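Local structure of cellulose hydrolase (Bacillus licheniformis, 4YZT) at residues 309-312 with 317-320; 228-233 with 284-289; 124-129 with 168-173; 180-183 with 188-191; 449-454 with 493-498. The protein hydrolyses cellulose as a tri-modular family 5 endo-beta-1,4-glucanase, cutting beta-1,4 links within the glucan chain. One frame throughout, in Å; residues are numbered along the deposited sequence.

Contacts 1 to 4 lie in the helices, loops and hairpin around the eight-stranded parallel barrel of the family 5 catalytic module, whereas contact 5 lies in a C-terminal four-stranded antiparallel sheet. Contacts 1 and 2 have centres about 16 Å apart and are joined directly by a probable hydrogen bond of 3.0 Å from W284 NE1 to D320 OD2. Contact 2 also packs on contact 5, with N233 ND2 4.1 Å from F494 CZ. Contacts 3 and 4 share helix 168-184, their centres about 22 Å apart. Measured from side chains to the nearest bound glucose unit, D309 is about 6 Å away, V231 about 8 Å and Y495 about 11 Å.

Contact 1: 309-312 with 317-320; sequences DQFD and QWRD
Q310 meets R319 through its backbone carbonyl: R319 N donates to Q310 O at 3.0 Å. The R319 side chain, extended from CG to NE, runs past the same carbonyl, and R319 NH1 adds a weak bond to Q310 O at 3.3 Å. On the side-chain side, Q310 CB sits at the edge of the W318 indole, 3.9 Å from CZ3, while the chain bends at chi2 and carries OE1 to a water that links it to D320 N.

F311 pairs with W318 across the non-hydrogen-bonded position of this short hairpin, which follows the last barrel strand, 299-303, and precedes helix 321-330, N-capped by D320. The backbone sets F311 CB over the face of the six-membered indole ring, 3.6 Å from the W318 centroid, in a CH-pi contact. Chi1 of -176° directs the phenyl so that F311 CD1 meets W318 CE2 at 3.4 Å, the planes inclined at 49°. Both side chains also touch helix 57-66. The F311 amide itself turns to D305 OD2.

D312 and Q317 form the hydrogen-bonded pair: D312 N reaches Q317 O at 2.8 Å, and Q317 N returns to D312 O at 3.2 Å. D312 CB lies over the centre of the R319 guanidinium, whose plane is almost parallel to the carboxylate.

D312 OD2 is a long 4.0 Å from R319 NH2 and well out of the guanidinium plane, implying attraction of charges without a directed bond; D312 OD1 instead accepts from E315 N in the hairpin turn. Backbone bonds thus supply the directional part of the contact, while the F311-W318 packing and the D312-R319 attraction are non-directional.

Contact 2: 228-233 with 284-289; sequences WDYVSN and WLYHDT
V231 and Y286 mark the closest backbone approach, their CA atoms 9.2 Å apart, so helices 228-231 and 280-296 meet through side chains alone. The shorter helix ends in a Schellman motif: N233 takes a positive phi of 48°, and N233 N bonds to Y230 O at 3.1 Å. The longer helix continues regularly through its segment.

Y230 and Y286 carry the contact. Each has CG anti to the backbone N (chi1 162° and -176°), the torsion that points its ring at the other helix. The two side chains slide past each other in opposite directions. Y230 CE2 rests 3.7 Å from Y286 CD2, and the ring centroids are 5.5 Å apart in an oblique pair, planes at 47°. The second touch is made by one methyl of V231: V231 CG1 lies 3.7 Å from Y286 OH and 3.9 Å from Y286 CZ, at the hydroxyl end of the ring. W240 extends the cluster, meeting Y286 edge-to-face and lying against Y230 as well, and M249 of helix 243-261 packs against Y286.

Across the two segments there are no hydrogen bonds; the buried interface is almost wholly carbon, apart from the Y286 hydroxyl. That group bonds to the carbonyl of S226, just before the short helix. The tyrosine therefore ties the segment after barrel strand 218-224 to helix 280-296 by apolar packing plus one polar bond, near L275 of the glycan pocket, with which V231 shares a backbone hydrogen bond.

Contact 3: 124-129 with 168-173; sequences SRMGNS and AYQMNL
Q170 reaches M126 with its terminal amide: Q170 NE2 donates to M126 O at 3.0 Å, the one hydrogen bond across the segments. The bond is bent. The N-H...O angle is 143°, the C=O...N angle only 111°, and the donor stands 65° out of the carbonyl plane, so the amide comes down on the face of the peptide. The other branch of the glutamine lies by the next residue, with Q170 OE1 3.8 Å from G127 CA. Nearer the helix, M126 CE packs on the glutamine stem, 4.1 Å from Q170 CB; the two side chains run past each other in opposite directions.

The next shell explains how the amide is oriented. Q170 has CG anti to its carbonyl carbon and an extended chain beyond, which projects the amide from the first turn of its helix across to the loop. Q170 OE1 accepts from S167 N just ahead of that helix, and Q170 NE2 also donates to Q130 OE1, so both ends of the amide are engaged and its flip is defined. M126, bent at chi2 and chi3, is buried against M166, T133 and L134. The loop is braced by a bond of 2.7 Å from S129 N to R125 O.

The contact thus links the turn between helices 118-123 and 130-147 to the N-terminal end of helix 168-184. Helices 118-123 and 130-147 follow strand 110-114 in the chain, and helix 168-184 follows strand 155-158; the two strands are neighbours in the barrel. L173 adds a further touch on Q130.

Contact 4: 180-183 with 188-191; sequences NIIR and KNGQ
R183 and G190 bring their CA atoms to 4.8 Å as the chain leaves helix 168-184 and doubles back in a turn, itself braced by a bond of 3.1 Å from Q191 N to K188 O. The R183 side chain bends at chi2 (-59°), which lets the guanidinium fold against that turn. R183 NH1 donates to N189 O at 2.8 Å with an N-H...O angle of 152°; the oxygen lies at the edge of the guanidinium, in its plane. G190 O instead lies over one face, and R183 CD is 3.5 Å from it. The same guanidinium has further partners: NE forms a salt bridge with D215, and NH1 also donates to R192 O.

N189 packs its CB 3.5 Å from I182 O. Its amide is held by residues outside the two segments, ND2 bonding to T185 OG1 and A145 O while OD1 accepts from R192 NE, so three bonds fix its rotation.

I182 and N189 both lean on F157 of barrel strand 155-158, and I182 also meets W141 of helix 130-147. The contact lies in the connection from helix 168-184 to strand 194-196, which neighbours 155-158 in the barrel.

Contact 5: 449-454 with 493-498; sequences SGDLKI and DFYEKD
D451 and Y495 make the whole contact through a single short bond, Y495 OH donating to D451 OD2 at 2.7 Å. The acceptor uses its anti lone pair, the one turned away from OD1, and lies at the edge of the phenol in the ring plane. That position also brings D451 OD2 within 3.3 Å of Y495 CE1. Carboxylate and ring planes are turned 72° from each other. Y495 has its CG between the backbone N and the carbonyl carbon (chi1 57°), a crowded position that swings the ring over toward the aspartate.

Away from this bond the fit is loose. The nearest CA atoms, of D451 and F494, are 8.9 Å apart, and only 79 Å² is buried in all, at the protein surface. Fixing of the two groups comes from outside the segments: E505 N donates to D451 OD1, and Y502 stacks on the Y495 ring.

Strands 452-457 and 494-497 are not adjacent. Strand 500-503 runs antiparallel between them, bonding L452 to L503 on one flank and Y495 to Y502 on the other, so the tyrosine-aspartate bond bridges over this central strand, beside the start of helix 505-510.

Contact 1: 309-312 with 317-320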
# COMPACT_ATOMS: atom_id res chain seq x y z
N ASP A 309 -5.00 -0.44 -5.76
CA ASP A 309 -5.12 0.35 -4.54
C ASP A 309 -4.86 1.84 -4.75
O ASP A 309 -5.46 2.64 -4.05
CB ASP A 309 -4.14 -0.16 -3.45
CG ASP A 309 -4.55 -1.49 -2.86
OD1 ASP A 309 -5.76 -1.82 -2.93
OD2 ASP A 309 -3.69 -2.24 -2.33
N GLN A 310 -4.04 2.22 -5.72
CA GLN A 310 -3.75 3.65 -5.91
C GLN A 310 -3.97 4.09 -7.35
O GLN A 310 -5.07 4.50 -7.70
CB GLN A 310 -2.31 3.96 -5.47
CG GLN A 310 -1.93 3.44 -4.06
CD GLN A 310 -2.79 4.01 -2.94
OE1 GLN A 310 -3.55 4.97 -3.12
NE2 GLN A 310 -2.67 3.41 -1.76
N PHE A 311 -2.95 4.01 -8.19
CA PHE A 311 -3.08 4.51 -9.56
C PHE A 311 -3.89 3.58 -10.47
O PHE A 311 -3.55 2.41 -10.66
CB PHE A 311 -1.71 4.75 -10.17
CG PHE A 311 -1.77 5.37 -11.54
CD1 PHE A 311 -2.30 6.63 -11.71
CD2 PHE A 311 -1.28 4.69 -12.66
CE1 PHE A 311 -2.38 7.23 -12.97
CE2 PHE A 311 -1.34 5.27 -13.92
CZ PHE A 311 -1.90 6.53 -14.08
N ASP A 312 -4.96 4.12 -11.07
CA ASP A 312 -5.77 3.38 -12.04
C ASP A 312 -5.16 3.57 -13.42
O ASP A 312 -5.35 4.61 -14.05
CB ASP A 312 -7.23 3.88 -12.01
CG ASP A 312 -8.16 3.09 -12.94
OD1 ASP A 312 -7.71 2.51 -13.95
OD2 ASP A 312 -9.38 3.08 -12.67
N GLN A 317 -5.68 7.79 -13.92
CA GLN A 317 -5.98 8.70 -12.83
C GLN A 317 -5.74 8.01 -11.49
O GLN A 317 -5.80 6.78 -11.40
CB GLN A 317 -7.43 9.19 -12.91
CG GLN A 317 -7.70 10.12 -14.09
CD GLN A 317 -9.17 10.33 -14.35
OE1 GLN A 317 -10.02 9.72 -13.70
NE2 GLN A 317 -9.49 11.21 -15.30
N TRP A 318 -5.46 8.79 -10.46
CA TRP A 318 -5.28 8.23 -9.12
C TRP A 318 -6.61 8.10 -8.39
O TRP A 318 -7.41 9.02 -8.40
CB TRP A 318 -4.31 9.12 -8.34
CG TRP A 318 -2.95 9.11 -8.95
CD1 TRP A 318 -2.53 9.84 -10.02
CD2 TRP A 318 -1.85 8.29 -8.56
NE1 TRP A 318 -1.22 9.54 -10.31
CE2 TRP A 318 -0.77 8.59 -9.42
CE3 TRP A 318 -1.66 7.32 -7.56
CZ2 TRP A 318 0.47 7.98 -9.32
CZ3 TRP A 318 -0.42 6.72 -7.45
CH2 TRP A 318 0.62 7.04 -8.33
N ARG A 319 -6.85 6.94 -7.77
CA ARG A 319 -8.13 6.69 -7.09
C ARG A 319 -8.30 7.59 -5.86
O ARG A 319 -9.42 7.90 -5.45
CB ARG A 319 -8.24 5.22 -6.68
CG ARG A 319 -8.38 4.26 -7.86
CD ARG A 319 -8.38 2.80 -7.40
NE ARG A 319 -8.51 1.87 -8.52
CZ ARG A 319 -7.48 1.34 -9.18
NH1 ARG A 319 -6.24 1.65 -8.83
NH2 ARG A 319 -7.70 0.50 -10.18
N ASP A 320 -7.18 7.98 -5.27
CA ASP A 320 -7.16 8.93 -4.15
C ASP A 320 -6.06 9.94 -4.47
O ASP A 320 -4.90 9.70 -4.18
CB ASP A 320 -6.89 8.21 -2.82
CG ASP A 320 -6.91 9.14 -1.62
OD1 ASP A 320 -6.92 10.38 -1.81
OD2 ASP A 320 -6.92 8.64 -0.47
O HOH W 1 -4.22 7.09 -5.02

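Contact 2: 228-233 with 284-289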
# COMPACT_ATOMS: atom_id res chain seq x y z
N TRP A 228 -0.03 -4.42 10.61
CA TRP A 228 -0.59 -5.23 9.52
C TRP A 228 -2.12 -5.17 9.47
O TRP A 228 -2.70 -5.08 8.38
CB TRP A 228 -0.16 -6.68 9.65
CG TRP A 228 -0.72 -7.54 8.57
CD1 TRP A 228 -1.73 -8.45 8.69
CD2 TRP A 228 -0.30 -7.58 7.20
NE1 TRP A 228 -1.97 -9.05 7.47
CE2 TRP A 228 -1.11 -8.52 6.54
CE3 TRP A 228 0.69 -6.90 6.47
CZ2 TRP A 228 -0.96 -8.81 5.18
CZ3 TRP A 228 0.83 -7.17 5.12
CH2 TRP A 228 0.01 -8.13 4.49
N ASP A 229 -2.75 -5.22 10.64
CA ASP A 229 -4.21 -5.29 10.65
C ASP A 229 -4.85 -3.92 10.35
O ASP A 229 -6.00 -3.87 9.91
CB ASP A 229 -4.74 -5.88 11.97
CG ASP A 229 -4.02 -5.39 13.21
OD1 ASP A 229 -2.89 -4.85 13.12
OD2 ASP A 229 -4.59 -5.56 14.30
N TYR A 230 -4.11 -2.83 10.52
CA TYR A 230 -4.63 -1.55 10.05
C TYR A 230 -4.46 -1.44 8.53
O TYR A 230 -5.42 -1.11 7.83
CB TYR A 230 -3.95 -0.33 10.73
CG TYR A 230 -4.23 0.90 9.90
CD1 TYR A 230 -5.53 1.40 9.76
CD2 TYR A 230 -3.21 1.50 9.16
CE1 TYR A 230 -5.80 2.49 8.94
CE2 TYR A 230 -3.47 2.60 8.32
CZ TYR A 230 -4.77 3.08 8.22
OH TYR A 230 -5.04 4.15 7.40
N VAL A 231 -3.26 -1.73 8.01
CA VAL A 231 -3.04 -1.49 6.59
C VAL A 231 -3.91 -2.42 5.75
O VAL A 231 -4.34 -2.03 4.66
CB VAL A 231 -1.53 -1.63 6.18
CG1 VAL A 231 -0.68 -0.64 6.97
CG2 VAL A 231 -1.02 -3.03 6.36
N SER A 232 -4.22 -3.60 6.28
CA SER A 232 -5.04 -4.58 5.56
C SER A 232 -6.52 -4.59 5.96
O SER A 232 -7.33 -5.37 5.40
CB SER A 232 -4.48 -5.99 5.77
OG SER A 232 -3.14 -6.08 5.32
N ASN A 233 -6.89 -3.71 6.89
CA ASN A 233 -8.22 -3.72 7.52
C ASN A 233 -8.61 -5.13 7.96
O ASN A 233 -9.57 -5.71 7.47
CB ASN A 233 -9.29 -3.14 6.58
CG ASN A 233 -10.64 -2.97 7.27
OD1 ASN A 233 -10.73 -3.05 8.50
ND2 ASN A 233 -11.69 -2.76 6.49
N TRP A 284 -4.54 9.17 5.05
CA TRP A 284 -3.73 10.34 4.75
C TRP A 284 -2.69 10.56 5.84
O TRP A 284 -1.50 10.76 5.56
CB TRP A 284 -4.61 11.59 4.58
CG TRP A 284 -5.54 11.50 3.39
CD1 TRP A 284 -5.57 10.52 2.44
CD2 TRP A 284 -6.58 12.43 3.04
NE1 TRP A 284 -6.56 10.79 1.52
CE2 TRP A 284 -7.20 11.95 1.86
CE3 TRP A 284 -7.04 13.63 3.60
CZ2 TRP A 284 -8.25 12.62 1.23
CZ3 TRP A 284 -8.11 14.30 2.97
CH2 TRP A 284 -8.70 13.79 1.81
N LEU A 285 -3.13 10.51 7.10
CA LEU A 285 -2.23 10.64 8.25
C LEU A 285 -1.13 9.56 8.27
O LEU A 285 0.02 9.85 8.60
CB LEU A 285 -3.04 10.58 9.55
CG LEU A 285 -2.26 10.82 10.85
CD1 LEU A 285 -1.64 12.23 10.84
CD2 LEU A 285 -3.16 10.64 12.05
N TYR A 286 -1.49 8.33 7.96
CA TYR A 286 -0.53 7.23 7.93
C TYR A 286 0.56 7.50 6.88
O TYR A 286 1.76 7.39 7.16
CB TYR A 286 -1.24 5.90 7.64
CG TYR A 286 -0.32 4.70 7.67
CD1 TYR A 286 0.35 4.28 6.53
CD2 TYR A 286 -0.10 4.00 8.86
CE1 TYR A 286 1.20 3.19 6.56
CE2 TYR A 286 0.74 2.91 8.88
CZ TYR A 286 1.39 2.52 7.74
OH TYR A 286 2.24 1.43 7.77
N HIS A 287 0.14 7.86 5.67
CA HIS A 287 1.12 8.06 4.61
C HIS A 287 2.02 9.27 4.89
O HIS A 287 3.24 9.19 4.75
CB HIS A 287 0.43 8.19 3.26
CG HIS A 287 -0.01 6.88 2.68
ND1 HIS A 287 -1.17 6.24 3.07
CD2 HIS A 287 0.57 6.07 1.75
CE1 HIS A 287 -1.29 5.11 2.40
NE2 HIS A 287 -0.25 4.98 1.60
N ASP A 288 1.43 10.39 5.32
CA ASP A 288 2.24 11.56 5.62
C ASP A 288 3.23 11.29 6.75
O ASP A 288 4.39 11.68 6.67
CB ASP A 288 1.37 12.76 6.01
CG ASP A 288 2.20 13.98 6.36
OD1 ASP A 288 2.74 14.63 5.44
OD2 ASP A 288 2.33 14.28 7.57
N THR A 289 2.76 10.59 7.78
CA THR A 289 3.60 10.32 8.94
C THR A 289 4.74 9.39 8.56
O THR A 289 5.90 9.68 8.87
CB THR A 289 2.80 9.70 10.10
OG1 THR A 289 1.73 10.59 10.46
CG2 THR A 289 3.68 9.46 11.31

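Contact 3: 124-129 with 168-173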
# COMPACT_ATOMS: atom_id res chain seq x y z
N SER A 124 13.07 -20.81 -2.06
CA SER A 124 12.93 -21.27 -0.67
C SER A 124 13.27 -22.76 -0.51
O SER A 124 13.26 -23.30 0.60
CB SER A 124 11.52 -20.99 -0.15
OG SER A 124 10.56 -21.62 -0.98
N ARG A 125 13.61 -23.42 -1.61
CA ARG A 125 14.19 -24.76 -1.56
C ARG A 125 15.64 -24.73 -1.06
O ARG A 125 16.26 -25.80 -0.87
CB ARG A 125 14.12 -25.42 -2.94
CG ARG A 125 12.75 -25.93 -3.31
N MET A 126 16.19 -23.53 -0.86
CA MET A 126 17.56 -23.36 -0.34
C MET A 126 17.84 -24.18 0.92
O MET A 126 18.91 -24.78 1.04
CB MET A 126 17.84 -21.88 -0.02
CG MET A 126 18.36 -21.08 -1.19
SD MET A 126 20.07 -21.47 -1.59
CE MET A 126 20.92 -20.71 -0.20
N GLY A 127 16.90 -24.20 1.86
CA GLY A 127 17.12 -24.92 3.10
C GLY A 127 17.38 -26.41 2.91
O GLY A 127 18.32 -26.97 3.47
N ASN A 128 16.53 -27.03 2.09
CA ASN A 128 16.55 -28.46 1.84
C ASN A 128 17.54 -28.88 0.74
O ASN A 128 18.07 -30.01 0.74
CB ASN A 128 15.14 -28.92 1.45
CG ASN A 128 15.04 -30.42 1.33
OD1 ASN A 128 15.13 -30.98 0.24
ND2 ASN A 128 14.84 -31.08 2.45
N SER A 129 17.80 -27.97 -0.19
CA SER A 129 18.60 -28.29 -1.37
C SER A 129 19.49 -27.13 -1.78
O SER A 129 19.38 -26.61 -2.89
CB SER A 129 17.69 -28.67 -2.54
OG SER A 129 16.80 -29.71 -2.18
N ALA A 168 19.63 -17.69 8.43
CA ALA A 168 20.23 -16.37 8.33
C ALA A 168 21.62 -16.47 7.71
O ALA A 168 22.05 -15.59 6.97
CB ALA A 168 20.30 -15.70 9.69
N TYR A 169 22.30 -17.57 8.01
CA TYR A 169 23.62 -17.83 7.45
C TYR A 169 23.55 -18.01 5.94
O TYR A 169 24.38 -17.49 5.20
CB TYR A 169 24.23 -19.08 8.09
CG TYR A 169 25.60 -19.39 7.58
CD1 TYR A 169 26.72 -18.89 8.23
CD2 TYR A 169 25.79 -20.18 6.46
CE1 TYR A 169 27.99 -19.16 7.78
CE2 TYR A 169 27.06 -20.46 5.99
CZ TYR A 169 28.16 -19.94 6.66
OH TYR A 169 29.45 -20.20 6.24
N GLN A 170 22.55 -18.77 5.50
CA GLN A 170 22.35 -19.01 4.08
C GLN A 170 21.99 -17.73 3.33
O GLN A 170 22.41 -17.51 2.20
CB GLN A 170 21.26 -20.05 3.88
CG GLN A 170 21.67 -21.47 4.23
CD GLN A 170 20.55 -22.44 3.95
OE1 GLN A 170 19.50 -22.39 4.60
NE2 GLN A 170 20.75 -23.32 2.96
N MET A 171 21.19 -16.90 3.98
CA MET A 171 20.84 -15.60 3.44
C MET A 171 22.08 -14.75 3.22
O MET A 171 22.26 -14.14 2.16
CB MET A 171 19.89 -14.86 4.38
CG MET A 171 19.61 -13.45 3.93
SD MET A 171 18.29 -13.37 2.70
CE MET A 171 19.15 -12.72 1.28
N ASN A 172 22.95 -14.72 4.22
CA ASN A 172 24.17 -13.94 4.09
C ASN A 172 25.10 -14.52 3.02
O ASN A 172 25.74 -13.77 2.27
CB ASN A 172 24.86 -13.84 5.45
CG ASN A 172 24.12 -12.90 6.41
OD1 ASN A 172 23.52 -11.90 5.99
ND2 ASN A 172 24.15 -13.23 7.69
N LEU A 173 25.15 -15.85 2.91
CA LEU A 173 25.89 -16.51 1.84
C LEU A 173 25.31 -16.14 0.48
O LEU A 173 26.05 -15.88 -0.46
CB LEU A 173 25.87 -18.04 2.01
CG LEU A 173 26.45 -18.86 0.84
CD1 LEU A 173 27.92 -18.55 0.64
CD2 LEU A 173 26.26 -20.37 1.05

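Contact 4: 180-183 with 188-191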
# COMPACT_ATOMS: atom_id res chain seq x y z
N ASN A 180 28.97 -11.21 -5.70
CA ASN A 180 30.25 -11.54 -6.34
C ASN A 180 30.07 -11.85 -7.83
O ASN A 180 30.87 -11.43 -8.67
CB ASN A 180 30.93 -12.73 -5.65
CG ASN A 180 31.57 -12.34 -4.31
OD1 ASN A 180 31.74 -11.16 -4.02
ND2 ASN A 180 31.92 -13.34 -3.51
N ILE A 181 29.01 -12.57 -8.14
CA ILE A 181 28.68 -12.83 -9.54
C ILE A 181 28.44 -11.52 -10.31
O ILE A 181 28.97 -11.33 -11.40
CB ILE A 181 27.45 -13.75 -9.64
CG1 ILE A 181 27.89 -15.20 -9.41
CG2 ILE A 181 26.75 -13.59 -10.98
CD1 ILE A 181 26.76 -16.10 -9.04
N ILE A 182 27.66 -10.62 -9.72
CA ILE A 182 27.39 -9.33 -10.36
C ILE A 182 28.69 -8.53 -10.55
O ILE A 182 28.98 -8.05 -11.65
CB ILE A 182 26.37 -8.52 -9.52
CG1 ILE A 182 24.99 -9.16 -9.65
CG2 ILE A 182 26.33 -7.07 -10.00
CD1 ILE A 182 23.93 -8.68 -8.65
N ARG A 183 29.48 -8.41 -9.49
CA ARG A 183 30.74 -7.69 -9.57
C ARG A 183 31.67 -8.30 -10.62
O ARG A 183 32.33 -7.59 -11.37
CB ARG A 183 31.44 -7.66 -8.21
CG ARG A 183 30.67 -6.86 -7.16
CD ARG A 183 30.46 -5.41 -7.59
NE ARG A 183 29.78 -4.66 -6.54
CZ ARG A 183 28.75 -3.84 -6.73
NH1 ARG A 183 28.25 -3.65 -7.96
NH2 ARG A 183 28.21 -3.22 -5.69
N LYS A 188 30.35 -1.50 -15.82
CA LYS A 188 29.54 -0.70 -14.89
C LYS A 188 28.95 -1.53 -13.73
O LYS A 188 28.58 -0.97 -12.70
CB LYS A 188 28.41 0.02 -15.64
CG LYS A 188 28.93 1.12 -16.58
CD LYS A 188 27.79 1.89 -17.25
CE LYS A 188 27.01 2.76 -16.26
NZ LYS A 188 27.65 4.09 -16.02
N ASN A 189 28.88 -2.86 -13.90
CA ASN A 189 28.42 -3.72 -12.81
C ASN A 189 29.44 -3.75 -11.67
O ASN A 189 29.15 -4.21 -10.57
CB ASN A 189 28.14 -5.14 -13.31
CG ASN A 189 26.82 -5.25 -14.03
OD1 ASN A 189 26.03 -4.30 -14.03
ND2 ASN A 189 26.55 -6.41 -14.62
N GLY A 190 30.65 -3.26 -11.95
CA GLY A 190 31.67 -3.14 -10.92
C GLY A 190 31.27 -2.13 -9.86
O GLY A 190 31.63 -2.27 -8.69
N GLN A 191 30.52 -1.11 -10.26
CA GLN A 191 30.14 -0.06 -9.34
C GLN A 191 28.63 0.10 -9.16
O GLN A 191 28.18 0.97 -8.40
CB GLN A 191 30.74 1.28 -9.80
CG GLN A 191 32.26 1.28 -9.83
CD GLN A 191 32.86 1.11 -8.45
OE1 GLN A 191 32.40 1.70 -7.47
NE2 GLN A 191 33.90 0.29 -8.36

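Contact 5: 449-454 with 493-498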
# COMPACT_ATOMS: atom_id res chain seq x y z
N SER A 449 -21.40 -22.20 -3.24
CA SER A 449 -20.65 -22.03 -4.48
C SER A 449 -20.54 -20.55 -4.81
O SER A 449 -21.44 -19.97 -5.41
CB SER A 449 -21.31 -22.78 -5.64
OG SER A 449 -20.45 -22.86 -6.76
N GLY A 450 -19.43 -19.94 -4.41
CA GLY A 450 -19.24 -18.52 -4.61
C GLY A 450 -19.75 -17.68 -3.46
O GLY A 450 -20.31 -18.19 -2.49
N ASP A 451 -19.56 -16.37 -3.58
CA ASP A 451 -19.86 -15.43 -2.51
C ASP A 451 -21.36 -15.23 -2.35
O ASP A 451 -22.13 -15.50 -3.28
CB ASP A 451 -19.17 -14.09 -2.79
CG ASP A 451 -17.67 -14.24 -3.06
OD1 ASP A 451 -17.10 -15.27 -2.61
OD2 ASP A 451 -17.06 -13.33 -3.69
N LEU A 452 -21.76 -14.79 -1.17
CA LEU A 452 -23.16 -14.40 -0.94
C LEU A 452 -23.33 -12.91 -1.22
O LEU A 452 -22.67 -12.07 -0.60
CB LEU A 452 -23.59 -14.71 0.50
CG LEU A 452 -25.00 -14.26 0.94
CD1 LEU A 452 -26.10 -15.03 0.22
CD2 LEU A 452 -25.17 -14.35 2.45
N LYS A 453 -24.20 -12.60 -2.17
CA LYS A 453 -24.56 -11.23 -2.48
C LYS A 453 -25.69 -10.77 -1.58
O LYS A 453 -26.69 -11.47 -1.41
CB LYS A 453 -24.96 -11.10 -3.94
CG LYS A 453 -25.35 -9.69 -4.37
CD LYS A 453 -25.81 -9.68 -5.83
CE LYS A 453 -26.00 -8.25 -6.31
NZ LYS A 453 -26.51 -8.19 -7.71
N ILE A 454 -25.52 -9.59 -0.98
CA ILE A 454 -26.54 -8.95 -0.17
C ILE A 454 -26.88 -7.60 -0.81
O ILE A 454 -26.22 -6.59 -0.54
CB ILE A 454 -26.05 -8.77 1.28
CG1 ILE A 454 -25.69 -10.14 1.88
CG2 ILE A 454 -27.11 -8.06 2.12
CD1 ILE A 454 -24.58 -10.10 2.94
N ASP A 493 -12.54 -12.03 3.50
CA ASP A 493 -13.82 -12.38 4.12
C ASP A 493 -15.01 -11.57 3.61
O ASP A 493 -16.14 -12.05 3.61
CB ASP A 493 -13.75 -12.20 5.63
CG ASP A 493 -12.77 -13.15 6.29
OD1 ASP A 493 -12.55 -14.25 5.75
OD2 ASP A 493 -12.25 -12.79 7.37
N PHE A 494 -14.78 -10.31 3.22
CA PHE A 494 -15.91 -9.47 2.81
C PHE A 494 -15.50 -8.38 1.85
O PHE A 494 -14.34 -8.01 1.76
CB PHE A 494 -16.61 -8.84 4.04
CG PHE A 494 -15.74 -7.84 4.80
CD1 PHE A 494 -15.63 -6.52 4.36
CD2 PHE A 494 -15.06 -8.23 5.94
CE1 PHE A 494 -14.84 -5.61 5.05
CE2 PHE A 494 -14.27 -7.32 6.64
CZ PHE A 494 -14.16 -6.00 6.19
N TYR A 495 -16.49 -7.84 1.15
CA TYR A 495 -16.25 -6.65 0.33
C TYR A 495 -17.55 -5.95 -0.02
O TYR A 495 -18.64 -6.51 0.15
CB TYR A 495 -15.47 -6.99 -0.95
CG TYR A 495 -16.10 -8.02 -1.86
CD1 TYR A 495 -15.99 -9.39 -1.59
CD2 TYR A 495 -16.80 -7.64 -3.00
CE1 TYR A 495 -16.56 -10.34 -2.44
CE2 TYR A 495 -17.39 -8.59 -3.85
CZ TYR A 495 -17.26 -9.94 -3.57
OH TYR A 495 -17.83 -10.87 -4.41
N GLU A 496 -17.41 -4.71 -0.47
CA GLU A 496 -18.49 -3.95 -1.08
C GLU A 496 -18.21 -3.81 -2.57
O GLU A 496 -17.07 -3.56 -2.97
CB GLU A 496 -18.62 -2.56 -0.43
CG GLU A 496 -19.65 -1.65 -1.11
CD GLU A 496 -19.67 -0.22 -0.57
OE1 GLU A 496 -20.38 0.62 -1.19
OE2 GLU A 496 -19.00 0.07 0.45
N LYS A 497 -19.23 -3.98 -3.40
CA LYS A 497 -19.06 -3.73 -4.83
C LYS A 497 -20.33 -3.19 -5.46
O LYS A 497 -21.41 -3.78 -5.31
CB LYS A 497 -18.63 -5.01 -5.57
CG LYS A 497 -18.30 -4.75 -7.04
CD LYS A 497 -17.83 -6.00 -7.75
CE LYS A 497 -17.50 -5.69 -9.20
NZ LYS A 497 -16.29 -4.81 -9.37
N ASP A 498 -20.19 -2.05 -6.14
CA ASP A 498 -21.33 -1.41 -6.80
C ASP A 498 -22.54 -1.25 -5.88
O ASP A 498 -23.69 -1.47 -6.29
CB ASP A 498 -21.69 -2.19 -8.06
CG ASP A 498 -20.56 -2.20 -9.08
OD1 ASP A 498 -19.74 -1.25 -9.09
OD2 ASP A 498 -20.47 -3.18 -9.85